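Local coordinates for Ice-binding protein (Colwellia, PDB 3WP9), which binds to the surface of ice crystals, inhibits their growth and keeps larger ice grains from forming at the expense of smaller ones, at residues V78-M81 against G82-Y85; S70-L73 against L74-A77. All coordinates share one frame; numbering follows the deposited sequence.

Followed from the N terminus, the chain passes through strands 14-18, 33-36, 55-57 and 67-69 before it enters helix 71-89, where both contacts lie. Interaction 2 (70-73 with 74-77) comes first and forms the opening turns of the helix; interaction 1 (78-81 with 82-85) takes up the next two turns. Each closes only the short backbone loops of an alpha-helix, and the two follow one another in sequence without nesting or crossing, their centres about 12 Å apart. The helix they build lies along the right-handed beta-helix: side chains of residues 70-77 rest against strands 14-18 and 55-57, whereas those of residues 82-85 reach strand 182-185.

Interaction 1: residues V78-M81 against G82-Y85; sequences VSDM and GIAY
Asp80 and Ile83 stand side by side on one flank of the helix, their side chains pointing the same way. Asp80 OD1 lies 3.7 Å from Ile83 CD1, a plain van der Waals touch, while the other carboxylate oxygen, OD2, accepts a hydrogen bond from the backbone N of Glu10. Ile83 turns CG1 back along the helix, anti to its own carbonyl carbon (chi1 -67°), which brings CG1 to 3.5 Å from Ser79 O. That same oxygen accepts the hydrogen bond from Ile83 N at 3.0 Å. The four i to i+4 backbone bonds from Gly82, Ile83, Ala84 and Tyr85 mark regular alpha-helix, here the one packed alongside the right-handed beta-helix of the ice-binding protein family. Ala84 CB sits 3.4 Å from Asp80 O, the acceptor for Ala84 N. Met81 and Tyr85 turn to the buried side. Tyr85 CB passes 3.5 Å from Met81 O, and with CG anti to the backbone N (chi1 176°) the ring leads away from the preceding turn; its OH bonds to Gln166 NE2, and Lys186 makes a cation-pi contact with the ring. Met81 packs on Ala11, and the Ala84 methyl on Leu8 and Leu184.

Interaction 2: residues S70-L73 against L74-A77; sequences SPYL and LELA
Tyr72 reaches forward along the first turns of the helix to meet Glu75 and Leu76. From CB, its CG lies anti to the backbone N (chi1 -164°), which carries the ring over towards the next turn. Beyond CG the ring atoms divide between two partners. CD1 approaches Glu75 OE1 at 3.5 Å, with CE1 next to the same oxygen. CE2 instead makes an apolar contact with Leu76 CD1 at 3.8 Å. At the far end, OH comes within 4.0 Å of Leu76 CD2, a van der Waals approach. The Glu75 carboxylate is turned 77° against the ring plane, and its oxygen meets ring carbons obliquely. Leu76 CG also lies 3.5 Å from Tyr72 O, the oxygen that accepts the hydrogen bond from Leu76 N, and so the leucine packs against both the backbone and the ring of Tyr72. Leu74 turns elsewhere, its CD1 3.6 Å from Ser70 O, which takes the first i to i+4 bond of the helix, from Leu74 N. Ser70 occupies the N-cap position, although its side chain makes no capping bond; Pro71 begins the helix. The buried Leu74 and Ala77 pack against Phe14 and Leu17 of strand 14-18. Leu73, less deeply set, touches Tyr56 of strand 55-57, as does Leu74, seating the start of helix 71-89 against the beta-helix.

Interaction 1: residues V78-M81 against G82-Y85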
# COMPACT_ATOMS: atom_id res chain seq x y z
N VAL A 78 2.92 3.05 13.59
CA VAL A 78 1.62 3.70 13.29
C VAL A 78 1.71 5.21 13.23
O VAL A 78 1.09 5.90 12.38
CB VAL A 78 0.52 3.19 14.23
CG1 VAL A 78 -0.76 4.07 14.12
CG2 VAL A 78 0.19 1.73 13.94
N SER A 79 2.48 5.77 14.17
CA SER A 79 2.79 7.24 14.12
C SER A 79 3.42 7.68 12.81
O SER A 79 2.95 8.62 12.17
CB SER A 79 3.82 7.56 15.22
OG SER A 79 3.07 7.75 16.39
N ASP A 80 4.50 7.00 12.40
CA ASP A 80 5.24 7.31 11.13
C ASP A 80 4.35 7.10 9.89
O ASP A 80 4.51 7.79 8.86
CB ASP A 80 6.50 6.46 11.01
CG ASP A 80 7.59 6.95 11.97
OD1 ASP A 80 7.43 8.10 12.40
OD2 ASP A 80 8.54 6.15 12.26
N MET A 81 3.40 6.16 10.01
CA MET A 81 2.45 5.95 8.89
C MET A 81 1.57 7.20 8.77
O MET A 81 1.32 7.69 7.64
CB MET A 81 1.59 4.71 9.11
CG MET A 81 0.31 4.77 8.24
SD MET A 81 -0.70 3.27 8.31
CE MET A 81 -1.25 3.22 10.05
N GLY A 82 1.14 7.77 9.89
CA GLY A 82 0.30 8.98 9.77
C GLY A 82 1.05 10.23 9.31
O GLY A 82 0.49 11.02 8.54
N ILE A 83 2.31 10.35 9.75
CA ILE A 83 3.21 11.37 9.26
C ILE A 83 3.40 11.21 7.74
O ILE A 83 3.32 12.20 7.02
CB ILE A 83 4.59 11.31 10.03
CG1 ILE A 83 4.36 11.71 11.51
CG2 ILE A 83 5.66 12.14 9.30
CD1 ILE A 83 5.40 11.21 12.49
N ALA A 84 3.65 9.97 7.27
CA ALA A 84 3.78 9.70 5.81
C ALA A 84 2.58 10.10 5.00
O ALA A 84 2.68 10.75 3.91
CB ALA A 84 4.16 8.27 5.52
N TYR A 85 1.41 9.74 5.52
CA TYR A 85 0.19 10.06 4.84
C TYR A 85 0.10 11.59 4.71
O TYR A 85 -0.23 12.11 3.66
CB TYR A 85 -1.02 9.47 5.66
CG TYR A 85 -2.34 9.88 5.04
CD1 TYR A 85 -3.02 9.01 4.22
CD2 TYR A 85 -2.89 11.13 5.22
CE1 TYR A 85 -4.21 9.37 3.60
CE2 TYR A 85 -4.07 11.51 4.60
CZ TYR A 85 -4.74 10.63 3.81
OH TYR A 85 -5.90 11.01 3.18

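Interaction 2: residues S70-L73 against L74-A77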
# COMPACT_ATOMS: atom_id res chain seq x y z
N SER A 70 4.89 -6.46 20.91
CA SER A 70 5.82 -5.36 20.68
C SER A 70 5.07 -4.05 20.49
O SER A 70 5.18 -3.44 19.40
CB SER A 70 6.67 -5.67 19.44
OG SER A 70 7.93 -5.08 19.50
N PRO A 71 4.34 -3.59 21.54
CA PRO A 71 3.45 -2.43 21.45
C PRO A 71 4.17 -1.15 21.16
O PRO A 71 3.63 -0.27 20.46
CB PRO A 71 2.76 -2.39 22.82
CG PRO A 71 3.76 -3.04 23.74
CD PRO A 71 4.29 -4.18 22.89
N TYR A 72 5.41 -1.00 21.66
CA TYR A 72 6.10 0.27 21.38
C TYR A 72 6.61 0.48 19.91
O TYR A 72 6.44 1.55 19.31
CB TYR A 72 7.15 0.55 22.45
CG TYR A 72 7.56 1.99 22.39
CD1 TYR A 72 6.70 3.01 22.89
CD2 TYR A 72 8.78 2.38 21.82
CE1 TYR A 72 7.05 4.37 22.84
CE2 TYR A 72 9.14 3.70 21.77
CZ TYR A 72 8.30 4.69 22.25
OH TYR A 72 8.65 5.99 22.17
N LEU A 73 7.21 -0.57 19.35
CA LEU A 73 7.60 -0.62 17.95
C LEU A 73 6.38 -0.29 17.10
O LEU A 73 6.47 0.47 16.13
CB LEU A 73 8.10 -1.99 17.57
CG LEU A 73 8.32 -2.20 16.07
CD1 LEU A 73 9.02 -1.05 15.33
CD2 LEU A 73 9.02 -3.51 15.73
N LEU A 74 5.23 -0.83 17.52
CA LEU A 74 4.01 -0.61 16.70
C LEU A 74 3.48 0.79 16.80
O LEU A 74 3.01 1.35 15.84
CB LEU A 74 2.94 -1.60 17.10
CG LEU A 74 3.12 -2.96 16.42
CD1 LEU A 74 2.30 -3.95 17.23
CD2 LEU A 74 2.81 -3.05 14.93
N GLU A 75 3.58 1.35 17.98
CA GLU A 75 3.18 2.73 18.22
C GLU A 75 3.99 3.69 17.35
O GLU A 75 3.40 4.59 16.76
CB GLU A 75 3.45 3.08 19.67
CG GLU A 75 2.79 4.40 20.04
CD GLU A 75 3.05 4.79 21.48
OE1 GLU A 75 3.37 3.90 22.32
OE2 GLU A 75 2.92 6.00 21.77
N LEU A 76 5.31 3.46 17.27
CA LEU A 76 6.18 4.26 16.41
C LEU A 76 5.78 4.07 14.95
O LEU A 76 5.57 5.09 14.29
CB LEU A 76 7.67 3.92 16.58
CG LEU A 76 8.25 4.22 17.97
CD1 LEU A 76 9.73 3.76 17.98
CD2 LEU A 76 8.07 5.68 18.27
N ALA A 77 5.69 2.82 14.45
CA ALA A 77 5.24 2.55 13.07
C ALA A 77 3.94 3.22 12.71
O ALA A 77 3.81 3.87 11.63
CB ALA A 77 5.10 1.05 12.79